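Long-range contacts in PKS (Streptomyces albus, PDB 4OQJ), which probably catalyses decarboxylative carbon-carbon bond formation as a ketosynthase of a polyketide synthase that makes the antibiotic oxazolomycin: residues E50-F55 / V76-V81; D72-K77 / G229-E234; H221-Q226 / T254-G259; K366-H371 / P395-E400. All blocks are in the same frame, centred on the assembly; numbering follows the deposited sequence.

Overall arrangement
From the N terminus, residues 50-55 meet 76-81 in interaction 1, which closes a short loop holding the helices 57-62 and 67-71. Interaction 2 begins on the same strand 75-79 and closes a loop of 151 residues to 229-234. Strand 75-79 thus lies in the middle of a three-stranded antiparallel sheet. Interaction 3 (221-226 / 254-259) crosses interaction 2 along the chain and encloses strand 230-231. Interaction 4 (366-371 / 395-400) follows in series and spans helix 376-390. Asn368 and His371 tie it to interactions 1 and 3, and Gln80 pairs with Asn258. The small sheet is thereby joined to both halves of the ketosynthase.

Interaction 1 (E50-F55 / V76-V81); sequences ETLTHF and VKAGQV
Phe55, Gln80 and Ala78 carry this contact. Phe55 CG stands beside its own backbone N (chi1 -57°), and the ring lies beside the backbone of strand 75-79, with CE2 3.4 Å from Gly79 N. Val81 CG1 meets the ring at its edge, in plane, 3.7 Å from Phe55 CZ. Thr53 O sits over the centre of one ring face. At the other end, the Gln80 chain bends at chi2 (-81°), which turns CD toward residues 51-52. Its OE1 accepts a 2.7 Å hydrogen bond from Thr51 OG1. Gln80 NE2 and Thr51 N both bond Asn368 O, so this corner is tied to helix 366-369. Ala78 CB packs against Leu52 CD1 at 3.9 Å, and His54 CD2 lies on the same side. Between these ends the backbones pair. Thr53 N gives a 2.8 Å bond to Gly79 O, and Gly79 N returns one to Thr53 O. Phe55 N reaches Lys77 O at 171°, from above the carbonyl plane. A water accepts from Val81 N and donates to Thr51 O. Lys77 extends away to a salt bridge with Asp57. Thr53-Gly79 is a hydrogen-bonded pair and His54-Ala78 a non-hydrogen-bonded pair, the alternation of an antiparallel beta ladder.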
loop_
_atom_site.group_PDB
_atom_site.type_symbol
_atom_site.label_atom_id
_atom_site.label_comp_id
_atom_site.label_asym_id
_atom_site.label_seq_id
_atom_site.Cartn_x
_atom_site.Cartn_y
_atom_site.Cartn_z
ATOM N N GLU A 50 -20.428 -12.468 -23.661
ATOM C CA GLU A 50 -19.298 -13.205 -23.086
ATOM C C GLU A 50 -18.103 -13.027 -24.015
ATOM O O GLU A 50 -18.250 -13.214 -25.214
ATOM C CB GLU A 50 -19.616 -14.693 -22.982
ATOM C CG GLU A 50 -19.606 -15.298 -21.639
ATOM C CD GLU A 50 -19.812 -16.799 -21.730
ATOM O OE1 GLU A 50 -20.430 -17.257 -22.716
ATOM O OE2 GLU A 50 -19.340 -17.523 -20.835
ATOM N N THR A 51 -16.929 -12.688 -23.493
ATOM C CA THR A 51 -15.782 -12.399 -24.361
ATOM C C THR A 51 -14.834 -13.586 -24.493
ATOM O O THR A 51 -13.742 -13.471 -25.070
ATOM C CB THR A 51 -15.002 -11.194 -23.835
ATOM O OG1 THR A 51 -14.637 -11.450 -22.485
ATOM C CG2 THR A 51 -15.865 -9.950 -23.885
ATOM N N LEU A 52 -15.264 -14.720 -23.953
ATOM C CA LEU A 52 -14.524 -15.974 -24.038
ATOM C C LEU A 52 -14.079 -16.278 -25.466
ATOM O O LEU A 52 -14.877 -16.211 -26.401
ATOM C CB LEU A 52 -15.387 -17.117 -23.516
ATOM C CG LEU A 52 -14.705 -18.475 -23.386
ATOM C CD1 LEU A 52 -13.638 -18.412 -22.302
ATOM C CD2 LEU A 52 -15.725 -19.561 -23.097
ATOM N N THR A 53 -12.800 -16.600 -25.620
ATOM C CA THR A 53 -12.253 -17.020 -26.899
ATOM C C THR A 53 -12.093 -18.538 -26.896
ATOM O O THR A 53 -11.553 -19.099 -25.947
ATOM C CB THR A 53 -10.889 -16.352 -27.179
ATOM O OG1 THR A 53 -11.058 -14.930 -27.283
ATOM C CG2 THR A 53 -10.271 -16.882 -28.477
ATOM N N HIS A 54 -12.589 -19.203 -27.938
ATOM C CA HIS A 54 -12.373 -20.642 -28.109
ATOM C C HIS A 54 -11.165 -20.863 -29.026
ATOM O O HIS A 54 -11.052 -20.228 -30.073
ATOM C CB HIS A 54 -13.617 -21.322 -28.678
ATOM C CG HIS A 54 -14.768 -21.370 -27.720
ATOM N ND1 HIS A 54 -15.700 -20.358 -27.624
ATOM C CD2 HIS A 54 -15.129 -22.301 -26.808
ATOM C CE1 HIS A 54 -16.590 -20.668 -26.698
ATOM N NE2 HIS A 54 -16.265 -21.841 -26.185
ATOM N N PHE A 55 -10.252 -21.739 -28.616
ATOM C CA PHE A 55 -9.024 -21.969 -29.376
ATOM C C PHE A 55 -9.143 -23.229 -30.222
ATOM O O PHE A 55 -9.585 -24.273 -29.735
ATOM C CB PHE A 55 -7.816 -22.105 -28.449
ATOM C CG PHE A 55 -7.601 -20.931 -27.535
ATOM C CD1 PHE A 55 -7.338 -19.675 -28.044
ATOM C CD2 PHE A 55 -7.628 -21.104 -26.159
ATOM C CE1 PHE A 55 -7.119 -18.599 -27.194
ATOM C CE2 PHE A 55 -7.409 -20.030 -25.302
ATOM C CZ PHE A 55 -7.154 -18.782 -25.827
ATOM N N VAL A 76 -9.492 -27.682 -21.246
ATOM C CA VAL A 76 -10.440 -26.671 -21.704
ATOM C C VAL A 76 -9.790 -25.776 -22.760
ATOM O O VAL A 76 -8.866 -25.020 -22.460
ATOM C CB VAL A 76 -10.939 -25.815 -20.518
ATOM C CG1 VAL A 76 -11.956 -24.768 -20.984
ATOM C CG2 VAL A 76 -11.532 -26.722 -19.429
ATOM N N LYS A 77 -10.284 -25.849 -23.990
ATOM C CA LYS A 77 -9.662 -25.144 -25.107
ATOM C C LYS A 77 -10.257 -23.750 -25.290
ATOM O O LYS A 77 -10.798 -23.421 -26.342
ATOM C CB LYS A 77 -9.807 -25.961 -26.392
ATOM C CG LYS A 77 -9.176 -27.346 -26.289
ATOM C CD LYS A 77 -9.382 -28.151 -27.558
ATOM C CE LYS A 77 -8.798 -29.546 -27.421
ATOM N NZ LYS A 77 -9.088 -30.364 -28.625
ATOM N N ALA A 78 -10.136 -22.926 -24.255
ATOM C CA ALA A 78 -10.702 -21.590 -24.280
ATOM C C ALA A 78 -10.001 -20.716 -23.259
ATOM O O ALA A 78 -9.352 -21.220 -22.349
ATOM C CB ALA A 78 -12.201 -21.641 -24.002
ATOM N N GLY A 79 -10.122 -19.409 -23.424
ATOM C CA GLY A 79 -9.481 -18.475 -22.529
ATOM C C GLY A 79 -10.049 -17.084 -22.706
ATOM O O GLY A 79 -10.769 -16.815 -23.667
ATOM N N GLN A 80 -9.740 -16.216 -21.751
ATOM C CA GLN A 80 -10.157 -14.823 -21.775
ATOM C C GLN A 80 -8.921 -14.005 -22.013
ATOM O O GLN A 80 -8.217 -13.664 -21.052
ATOM C CB GLN A 80 -10.817 -14.435 -20.451
ATOM C CG GLN A 80 -12.198 -15.039 -20.256
ATOM C CD GLN A 80 -13.279 -14.267 -20.987
ATOM O OE1 GLN A 80 -12.991 -13.447 -21.858
ATOM N NE2 GLN A 80 -14.537 -14.521 -20.622
ATOM N N VAL A 81 -8.635 -13.713 -23.282
ATOM C CA VAL A 81 -7.353 -13.115 -23.649
ATOM C C VAL A 81 -7.421 -11.610 -23.865
ATOM O O VAL A 81 -8.436 -11.057 -24.306
ATOM C CB VAL A 81 -6.771 -13.767 -24.928
ATOM C CG1 VAL A 81 -6.829 -15.286 -24.822
ATOM C CG2 VAL A 81 -7.495 -13.298 -26.167
HETATM O O HOH W 1 -11.020 -13.620 -25.124
HETATM O O HOH W 2 -12.191 -24.616 -28.958
#

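Interaction 2 (D72-K77 / G229-E234); sequences DDRYVK and GYLHHE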
loop_
_atom_site.group_PDB
_atom_site.type_symbol
_atom_site.label_atom_id
_atom_site.label_comp_id
_atom_site.label_asym_id
_atom_site.label_seq_id
_atom_site.Cartn_x
_atom_site.Cartn_y
_atom_site.Cartn_z
ATOM N N ASP A 72 -6.455 -34.771 -23.809
ATOM C CA ASP A 72 -7.066 -34.931 -22.494
ATOM C C ASP A 72 -8.444 -34.270 -22.439
ATOM O O ASP A 72 -8.590 -33.076 -22.706
ATOM C CB ASP A 72 -6.144 -34.356 -21.418
ATOM C CG ASP A 72 -6.503 -34.831 -20.023
ATOM O OD1 ASP A 72 -7.670 -35.225 -19.808
ATOM O OD2 ASP A 72 -5.617 -34.805 -19.140
ATOM N N ASP A 73 -9.452 -35.064 -22.087
ATOM C CA ASP A 73 -10.840 -34.608 -22.082
ATOM C C ASP A 73 -11.102 -33.590 -20.967
ATOM O O ASP A 73 -12.137 -32.922 -20.956
ATOM C CB ASP A 73 -11.788 -35.806 -21.938
ATOM N N ARG A 74 -10.160 -33.471 -20.035
ATOM C CA ARG A 74 -10.256 -32.466 -18.982
ATOM C C ARG A 74 -9.750 -31.107 -19.462
ATOM O O ARG A 74 -9.983 -30.086 -18.814
ATOM C CB ARG A 74 -9.461 -32.897 -17.752
ATOM C CG ARG A 74 -9.986 -34.150 -17.058
ATOM C CD ARG A 74 -9.362 -34.294 -15.678
ATOM N NE ARG A 74 -7.904 -34.181 -15.723
ATOM C CZ ARG A 74 -7.143 -33.801 -14.699
ATOM N NH1 ARG A 74 -7.688 -33.488 -13.529
ATOM N NH2 ARG A 74 -5.827 -33.730 -14.846
ATOM N N TYR A 75 -9.048 -31.094 -20.592
ATOM C CA TYR A 75 -8.453 -29.859 -21.088
ATOM C C TYR A 75 -9.527 -28.944 -21.664
ATOM O O TYR A 75 -10.362 -29.370 -22.465
ATOM C CB TYR A 75 -7.373 -30.154 -22.141
ATOM C CG TYR A 75 -6.503 -28.955 -22.459
ATOM C CD1 TYR A 75 -5.510 -28.537 -21.583
ATOM C CD2 TYR A 75 -6.681 -28.236 -23.625
ATOM C CE1 TYR A 75 -4.717 -27.427 -21.865
ATOM C CE2 TYR A 75 -5.892 -27.128 -23.918
ATOM C CZ TYR A 75 -4.910 -26.731 -23.035
ATOM O OH TYR A 75 -4.122 -25.635 -23.331
ATOM N N VAL A 76 -9.492 -27.682 -21.246
ATOM C CA VAL A 76 -10.440 -26.671 -21.704
ATOM C C VAL A 76 -9.790 -25.776 -22.760
ATOM O O VAL A 76 -8.866 -25.020 -22.460
ATOM C CB VAL A 76 -10.939 -25.815 -20.518
ATOM C CG1 VAL A 76 -11.956 -24.768 -20.984
ATOM C CG2 VAL A 76 -11.532 -26.722 -19.429
ATOM N N LYS A 77 -10.284 -25.849 -23.990
ATOM C CA LYS A 77 -9.662 -25.144 -25.107
ATOM C C LYS A 77 -10.257 -23.750 -25.290
ATOM O O LYS A 77 -10.798 -23.421 -26.342
ATOM C CB LYS A 77 -9.807 -25.961 -26.392
ATOM C CG LYS A 77 -9.176 -27.346 -26.289
ATOM C CD LYS A 77 -9.382 -28.151 -27.558
ATOM C CE LYS A 77 -8.798 -29.546 -27.421
ATOM N NZ LYS A 77 -9.088 -30.364 -28.625
ATOM N N GLY A 229 -5.112 -23.065 -23.544
ATOM C CA GLY A 229 -6.228 -23.480 -22.718
ATOM C C GLY A 229 -5.728 -23.792 -21.325
ATOM O O GLY A 229 -4.645 -23.358 -20.954
ATOM N N TYR A 230 -6.497 -24.567 -20.565
ATOM C CA TYR A 230 -6.079 -24.985 -19.233
ATOM C C TYR A 230 -6.673 -26.336 -18.899
ATOM O O TYR A 230 -7.711 -26.731 -19.441
ATOM C CB TYR A 230 -6.495 -23.962 -18.183
ATOM C CG TYR A 230 -7.992 -23.754 -18.086
ATOM C CD1 TYR A 230 -8.635 -22.878 -18.928
ATOM C CD2 TYR A 230 -8.755 -24.425 -17.139
ATOM C CE1 TYR A 230 -9.983 -22.678 -18.846
ATOM C CE2 TYR A 230 -10.114 -24.224 -17.051
ATOM C CZ TYR A 230 -10.720 -23.347 -17.906
ATOM O OH TYR A 230 -12.074 -23.128 -17.851
ATOM N N LEU A 231 -5.996 -27.053 -18.010
ATOM C CA LEU A 231 -6.469 -28.352 -17.571
ATOM C C LEU A 231 -7.398 -28.141 -16.386
ATOM O O LEU A 231 -7.111 -27.341 -15.486
ATOM C CB LEU A 231 -5.297 -29.256 -17.206
ATOM C CG LEU A 231 -5.571 -30.754 -17.171
ATOM C CD1 LEU A 231 -5.929 -31.283 -18.547
ATOM C CD2 LEU A 231 -4.353 -31.477 -16.628
ATOM N N HIS A 232 -8.535 -28.824 -16.411
ATOM C CA HIS A 232 -9.510 -28.680 -15.349
ATOM C C HIS A 232 -9.104 -29.583 -14.188
ATOM O O HIS A 232 -8.810 -30.764 -14.398
ATOM C CB HIS A 232 -10.920 -29.021 -15.843
ATOM C CG HIS A 232 -11.959 -28.939 -14.771
ATOM N ND1 HIS A 232 -12.537 -30.055 -14.201
ATOM C CD2 HIS A 232 -12.502 -27.872 -14.141
ATOM C CE1 HIS A 232 -13.402 -29.676 -13.277
ATOM N NE2 HIS A 232 -13.399 -28.354 -13.220
ATOM N N HIS A 233 -9.059 -29.013 -12.981
ATOM C CA HIS A 233 -8.831 -29.774 -11.743
ATOM C C HIS A 233 -9.970 -29.512 -10.768
ATOM O O HIS A 233 -10.296 -28.361 -10.495
ATOM C CB HIS A 233 -7.507 -29.392 -11.073
ATOM C CG HIS A 233 -6.317 -29.461 -11.978
ATOM N ND1 HIS A 233 -5.627 -30.631 -12.214
ATOM C CD2 HIS A 233 -5.684 -28.500 -12.693
ATOM C CE1 HIS A 233 -4.624 -30.389 -13.040
ATOM N NE2 HIS A 233 -4.637 -29.104 -13.348
ATOM N N GLU A 234 -10.560 -30.569 -10.218
ATOM C CA GLU A 234 -11.734 -30.407 -9.363
ATOM C C GLU A 234 -11.433 -29.640 -8.076
ATOM O O GLU A 234 -12.328 -29.022 -7.495
ATOM C CB GLU A 234 -12.324 -31.770 -9.028
ATOM C CG GLU A 234 -12.796 -32.530 -10.262
ATOM C CD GLU A 234 -14.298 -32.462 -10.475
ATOM O OE1 GLU A 234 -15.052 -32.454 -9.477
ATOM O OE2 GLU A 234 -14.726 -32.420 -11.648
HETATM O O HOH W 3 -11.105 -32.841 -13.251
#
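Tyr230 O takes a 2.7 Å hydrogen bond from Val76 N, straight at 171°. Tyr230 N returns a longer one to Val76 O, and His232 N bonds Arg74 O. Beside this ladder Val76 lies over one face of the Tyr230 ring. Its CB is 3.7 Å from the ring centroid, a CH-pi contact offset toward the rim. With CG between the backbone N and carbonyl carbon (chi1 61°), the Tyr230 side chain stands alongside Val76. Its hydroxyl bonds Ser239 O. The Tyr75 ring lies across Gly229 and Tyr230, with Tyr230 O over one face. Leu231 CD1 packs on Tyr75 CB at 4.0 Å. Arg74 turns its guanidinium so that His232 O lies over one face, with NH2 3.2 Å from Leu231 CD2. His233 turns to the second subunit, where it packs on Val158. An Asx turn, in which Arg74 N bonds Asp72 OD1, and a type I turn from Asp72 to Tyr75 lead into strand 75-79. This is the middle strand of a three-stranded antiparallel sheet, with 230-231 at its edge within this chain.

Interaction 3 (H221-Q226 / T254-G259); sequences HIQADQ and TVIGNG
Asn258 and His221 form the tight part of this buried contact. Asn258 OD1 accepts a 2.7 Å hydrogen bond from Gln223 N, nearly straight at 173° and nearly along the C=O axis. OD1 also lies close to Ile222 CA and to the CB and CG of Gln223. With CG anti to the backbone N (chi1 170°), the His221 ring lies next to Gly257 and is held at its edge. ND1 donates to Gly257 O at 2.7 Å, and that oxygen lies in the ring plane. The angle at the hydrogen, 136°, is less straight. In addition, the backbones of His221 and Gly259 exchange two hydrogen bonds, with His221 N to Gly259 O at 2.8 Å. They make one antiparallel hydrogen-bonded pair.

The side chains of Gln223 and Gln226 are on the partly exposed side. Neither makes a direct side-chain hydrogen bond to residues 254-259. Gln223 lays its amide against Ile256, with NE2 3.2 Å from CG2. A water lies between Gln223 OE1 and Asn258 ND2, but it is too close to OE1 to be certain. Gln226 OE1 approaches Asn258 CG at 3.2 Å, but its hydrogen bond goes to Leu82 N. Asn258 ND2 bonds Gln80 O.

The contact lies where strand 214-221 ends and its antiparallel neighbour 259-267 begins in the large sheet. Helix 142-147 packs on Ala224 and Asp225, while Val255 and Gly257 pair with the backbone of His371.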
loop_
_atom_site.group_PDB
_atom_site.type_symbol
_atom_site.label_atom_id
_atom_site.label_comp_id
_atom_site.label_asym_id
_atom_site.label_seq_id
_atom_site.Cartn_x
_atom_site.Cartn_y
_atom_site.Cartn_z
ATOM N N HIS A 221 -3.223 -7.688 -14.895
ATOM C CA HIS A 221 -2.923 -9.117 -14.774
ATOM C C HIS A 221 -2.842 -9.696 -16.173
ATOM O O HIS A 221 -3.837 -9.715 -16.906
ATOM C CB HIS A 221 -3.977 -9.872 -13.975
ATOM C CG HIS A 221 -3.815 -11.358 -14.032
ATOM N ND1 HIS A 221 -4.577 -12.162 -14.855
ATOM C CD2 HIS A 221 -2.963 -12.187 -13.383
ATOM C CE1 HIS A 221 -4.203 -13.422 -14.704
ATOM N NE2 HIS A 221 -3.229 -13.464 -13.816
ATOM N N ILE A 222 -1.654 -10.132 -16.559
ATOM C CA ILE A 222 -1.463 -10.705 -17.892
ATOM C C ILE A 222 -0.566 -11.909 -17.799
ATOM O O ILE A 222 0.596 -11.794 -17.394
ATOM C CB ILE A 222 -0.839 -9.713 -18.879
ATOM C CG1 ILE A 222 -1.660 -8.432 -18.949
ATOM C CG2 ILE A 222 -0.765 -10.354 -20.263
ATOM C CD1 ILE A 222 -0.967 -7.316 -19.669
ATOM N N GLN A 223 -1.103 -13.066 -18.160
ATOM C CA GLN A 223 -0.313 -14.290 -18.195
ATOM C C GLN A 223 0.574 -14.291 -19.422
ATOM O O GLN A 223 0.113 -13.999 -20.528
ATOM C CB GLN A 223 -1.211 -15.512 -18.218
ATOM C CG GLN A 223 -2.189 -15.595 -17.085
ATOM C CD GLN A 223 -3.204 -16.686 -17.327
ATOM O OE1 GLN A 223 -3.846 -16.733 -18.380
ATOM N NE2 GLN A 223 -3.332 -17.592 -16.369
ATOM N N ALA A 224 1.846 -14.621 -19.244
ATOM C CA ALA A 224 2.756 -14.634 -20.379
ATOM C C ALA A 224 2.360 -15.725 -21.368
ATOM O O ALA A 224 2.736 -15.655 -22.529
ATOM C CB ALA A 224 4.198 -14.827 -19.920
ATOM N N ASP A 225 1.608 -16.728 -20.917
ATOM C CA ASP A 225 1.176 -17.800 -21.818
ATOM C C ASP A 225 -0.333 -17.764 -22.103
ATOM O O ASP A 225 -0.958 -18.808 -22.334
ATOM C CB ASP A 225 1.579 -19.178 -21.262
ATOM C CG ASP A 225 0.972 -19.474 -19.898
ATOM O OD1 ASP A 225 0.049 -18.746 -19.465
ATOM O OD2 ASP A 225 1.426 -20.444 -19.252
ATOM N N GLN A 226 -0.924 -16.574 -22.118
ATOM C CA GLN A 226 -2.320 -16.482 -22.537
ATOM C C GLN A 226 -2.352 -16.958 -23.985
ATOM O O GLN A 226 -1.338 -16.891 -24.689
ATOM C CB GLN A 226 -2.892 -15.057 -22.385
ATOM C CG GLN A 226 -2.194 -13.986 -23.199
ATOM C CD GLN A 226 -2.980 -12.671 -23.285
ATOM O OE1 GLN A 226 -4.052 -12.515 -22.696
ATOM N NE2 GLN A 226 -2.445 -11.726 -24.036
ATOM N N THR A 254 -14.782 -20.492 -12.618
ATOM C CA THR A 254 -14.572 -19.322 -13.460
ATOM C C THR A 254 -13.426 -19.615 -14.422
ATOM O O THR A 254 -12.968 -20.745 -14.509
ATOM C CB THR A 254 -14.291 -18.064 -12.586
ATOM O OG1 THR A 254 -14.307 -16.876 -13.383
ATOM C CG2 THR A 254 -12.950 -18.172 -11.871
ATOM N N VAL A 255 -13.008 -18.602 -15.165
ATOM C CA VAL A 255 -11.872 -18.693 -16.079
ATOM C C VAL A 255 -10.957 -17.537 -15.757
ATOM O O VAL A 255 -11.416 -16.411 -15.606
ATOM C CB VAL A 255 -12.277 -18.592 -17.560
ATOM C CG1 VAL A 255 -11.082 -18.881 -18.464
ATOM C CG2 VAL A 255 -13.358 -19.537 -17.850
ATOM N N ILE A 256 -9.682 -17.777 -15.653
ATOM C CA ILE A 256 -8.745 -16.730 -15.423
ATOM C C ILE A 256 -8.705 -15.829 -16.628
ATOM O O ILE A 256 -8.741 -16.300 -17.710
ATOM C CB ILE A 256 -7.369 -17.268 -15.051
ATOM C CG1 ILE A 256 -6.720 -16.300 -14.096
ATOM C CG2 ILE A 256 -6.537 -17.626 -16.261
ATOM C CD1 ILE A 256 -7.508 -16.262 -12.829
ATOM N N GLY A 257 -8.681 -14.549 -16.426
ATOM C CA GLY A 257 -8.616 -13.630 -17.547
ATOM C C GLY A 257 -7.432 -12.700 -17.489
ATOM O O GLY A 257 -6.679 -12.654 -16.499
ATOM N N ASN A 258 -7.291 -11.921 -18.550
ATOM C CA ASN A 258 -6.170 -11.011 -18.683
ATOM C C ASN A 258 -6.671 -9.616 -18.941
ATOM O O ASN A 258 -7.571 -9.425 -19.753
ATOM C CB ASN A 258 -5.254 -11.492 -19.811
ATOM C CG ASN A 258 -4.721 -12.886 -19.552
ATOM O OD1 ASN A 258 -3.630 -13.061 -19.021
ATOM N ND2 ASN A 258 -5.495 -13.879 -19.905
ATOM N N GLY A 259 -6.113 -8.636 -18.241
ATOM C CA GLY A 259 -6.544 -7.275 -18.461
ATOM C C GLY A 259 -5.934 -6.265 -17.528
ATOM O O GLY A 259 -5.142 -6.605 -16.642
HETATM O O HOH W 4 -5.306 -17.145 -20.258
#

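Interaction 4 (K366-H371 / P395-E400); sequences KTNVGH and PSLCFE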
loop_
_atom_site.group_PDB
_atom_site.type_symbol
_atom_site.label_atom_id
_atom_site.label_comp_id
_atom_site.label_asym_id
_atom_site.label_seq_id
_atom_site.Cartn_x
_atom_site.Cartn_y
_atom_site.Cartn_z
ATOM N N LYS A 366 -17.406 -11.109 -13.903
ATOM C CA LYS A 366 -16.646 -12.317 -14.200
ATOM C C LYS A 366 -17.425 -13.209 -15.186
ATOM O O LYS A 366 -16.821 -14.021 -15.879
ATOM C CB LYS A 366 -16.306 -13.076 -12.921
ATOM C CG LYS A 366 -15.307 -12.294 -12.042
ATOM C CD LYS A 366 -14.794 -13.116 -10.889
ATOM C CE LYS A 366 -13.759 -12.331 -10.076
ATOM N NZ LYS A 366 -14.330 -11.057 -9.578
ATOM N N THR A 367 -18.745 -13.023 -15.288
ATOM C CA THR A 367 -19.550 -13.808 -16.239
ATOM C C THR A 367 -19.343 -13.319 -17.678
ATOM O O THR A 367 -19.576 -14.075 -18.628
ATOM C CB THR A 367 -21.068 -13.768 -15.916
ATOM O OG1 THR A 367 -21.593 -12.449 -16.149
ATOM C CG2 THR A 367 -21.335 -14.195 -14.480
ATOM N N ASN A 368 -18.909 -12.068 -17.834
ATOM C CA ASN A 368 -18.574 -11.528 -19.154
ATOM C C ASN A 368 -17.131 -11.869 -19.538
ATOM O O ASN A 368 -16.882 -12.429 -20.603
ATOM C CB ASN A 368 -18.739 -9.994 -19.210
ATOM C CG ASN A 368 -20.128 -9.520 -18.840
ATOM O OD1 ASN A 368 -20.461 -9.350 -17.662
ATOM N ND2 ASN A 368 -20.935 -9.252 -19.852
ATOM N N VAL A 369 -16.181 -11.499 -18.675
ATOM C CA VAL A 369 -14.769 -11.467 -19.063
ATOM C C VAL A 369 -13.878 -12.417 -18.271
ATOM O O VAL A 369 -12.662 -12.433 -18.473
ATOM C CB VAL A 369 -14.176 -10.031 -18.929
ATOM C CG1 VAL A 369 -14.924 -9.055 -19.817
ATOM C CG2 VAL A 369 -14.178 -9.557 -17.463
ATOM N N GLY A 370 -14.478 -13.217 -17.396
ATOM C CA GLY A 370 -13.724 -14.065 -16.486
ATOM C C GLY A 370 -13.121 -13.318 -15.304
ATOM O O GLY A 370 -13.423 -12.161 -15.047
ATOM N N HIS A 371 -12.236 -14.014 -14.609
ATOM C CA HIS A 371 -11.635 -13.582 -13.368
ATOM C C HIS A 371 -10.286 -12.952 -13.676
ATOM O O HIS A 371 -9.327 -13.667 -13.951
ATOM C CB HIS A 371 -11.495 -14.793 -12.425
ATOM C CG HIS A 371 -11.091 -14.445 -11.030
ATOM N ND1 HIS A 371 -10.402 -13.296 -10.714
ATOM C CD2 HIS A 371 -11.284 -15.104 -9.856
ATOM C CE1 HIS A 371 -10.183 -13.256 -9.410
ATOM N NE2 HIS A 371 -10.705 -14.341 -8.868
ATOM N N PRO A 395 -27.046 -7.140 -17.838
ATOM C CA PRO A 395 -27.176 -8.535 -17.418
ATOM C C PRO A 395 -25.940 -9.092 -16.729
ATOM O O PRO A 395 -24.811 -8.697 -17.032
ATOM C CB PRO A 395 -27.404 -9.287 -18.736
ATOM C CG PRO A 395 -27.856 -8.272 -19.703
ATOM C CD PRO A 395 -27.167 -7.005 -19.298
ATOM N N SER A 396 -26.191 -10.000 -15.792
ATOM C CA SER A 396 -25.204 -10.951 -15.319
ATOM C C SER A 396 -25.450 -12.217 -16.141
ATOM O O SER A 396 -26.584 -12.670 -16.243
ATOM C CB SER A 396 -25.366 -11.192 -13.816
ATOM O OG SER A 396 -24.244 -11.868 -13.274
ATOM N N LEU A 397 -24.411 -12.771 -16.756
ATOM C CA LEU A 397 -24.600 -13.794 -17.786
ATOM C C LEU A 397 -24.592 -15.225 -17.245
ATOM O O LEU A 397 -24.196 -15.471 -16.104
ATOM C CB LEU A 397 -23.515 -13.642 -18.862
ATOM C CG LEU A 397 -23.450 -12.252 -19.516
ATOM C CD1 LEU A 397 -22.426 -12.205 -20.641
ATOM C CD2 LEU A 397 -24.814 -11.784 -20.023
ATOM N N CYS A 398 -25.052 -16.152 -18.084
ATOM C CA CYS A 398 -25.075 -17.581 -17.771
ATOM C C CYS A 398 -25.914 -17.891 -16.531
ATOM O O CYS A 398 -25.643 -18.857 -15.815
ATOM C CB CYS A 398 -23.645 -18.107 -17.583
ATOM S SG CYS A 398 -22.562 -17.859 -19.023
ATOM N N PHE A 399 -26.927 -17.062 -16.280
ATOM C CA PHE A 399 -27.861 -17.294 -15.180
ATOM C C PHE A 399 -29.212 -17.787 -15.693
ATOM O O PHE A 399 -29.941 -17.040 -16.337
ATOM C CB PHE A 399 -28.084 -16.028 -14.358
ATOM C CG PHE A 399 -28.950 -16.254 -13.156
ATOM C CD1 PHE A 399 -28.431 -16.849 -12.022
ATOM C CD2 PHE A 399 -30.285 -15.902 -13.171
ATOM C CE1 PHE A 399 -29.223 -17.065 -10.915
ATOM C CE2 PHE A 399 -31.085 -16.124 -12.072
ATOM C CZ PHE A 399 -30.561 -16.705 -10.948
ATOM N N GLU A 400 -29.536 -19.035 -15.379
ATOM C CA GLU A 400 -30.755 -19.676 -15.880
ATOM C C GLU A 400 -31.693 -20.027 -14.744
ATOM O O GLU A 400 -32.907 -19.892 -14.867
ATOM C CB GLU A 400 -30.404 -20.933 -16.661
ATOM C CG GLU A 400 -29.559 -20.654 -17.891
ATOM C CD GLU A 400 -28.999 -21.916 -18.511
ATOM O OE1 GLU A 400 -29.403 -23.024 -18.082
ATOM O OE2 GLU A 400 -28.151 -21.800 -19.425
HETATM O O HOH W 5 -23.639 -8.124 -19.521
HETATM O O HOH W 6 -22.226 -8.582 -16.026
#
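Thr367 reaches from helix 366-369 to the loop residue Leu397. Its CB lies 3.6 Å from Leu397 O and about as far from Leu397 N. From there the side chain forks. OG1 sits between the backbone N and the carbonyl carbon (chi1 68°) and takes a 2.9 Å hydrogen bond from Leu397 N, at 164°. The same oxygen also bonds Ser364 O, so two partners grip it. CG2 turns the other way and touches Leu397 O at 3.5 Å and Ser396 OG at 3.9 Å. Ser396 OG is itself bonded to Ser364 N, so Ser364 serves both segments. The Leu397 side chain crosses Asn368 at about a right angle, its CD1 3.4 Å from Asn368 ND2. That amide is fixed by a bond to Arg49 O. A water accepts from Asn368 ND2 and donates to Pro395 O at 2.8 Å. A second water also donates to Pro395 O, but its distance to Asn368 OD1 is very short and that leg is doubtful. The chemistry is therefore mostly polar. One direct bond and at least one water bridge join the short helix to a loop that lacks regular structure. A threonine hydroxyl satisfies a backbone N-H here, and Asn368 ND2 is satisfied by Arg49 O and a water in this buried setting.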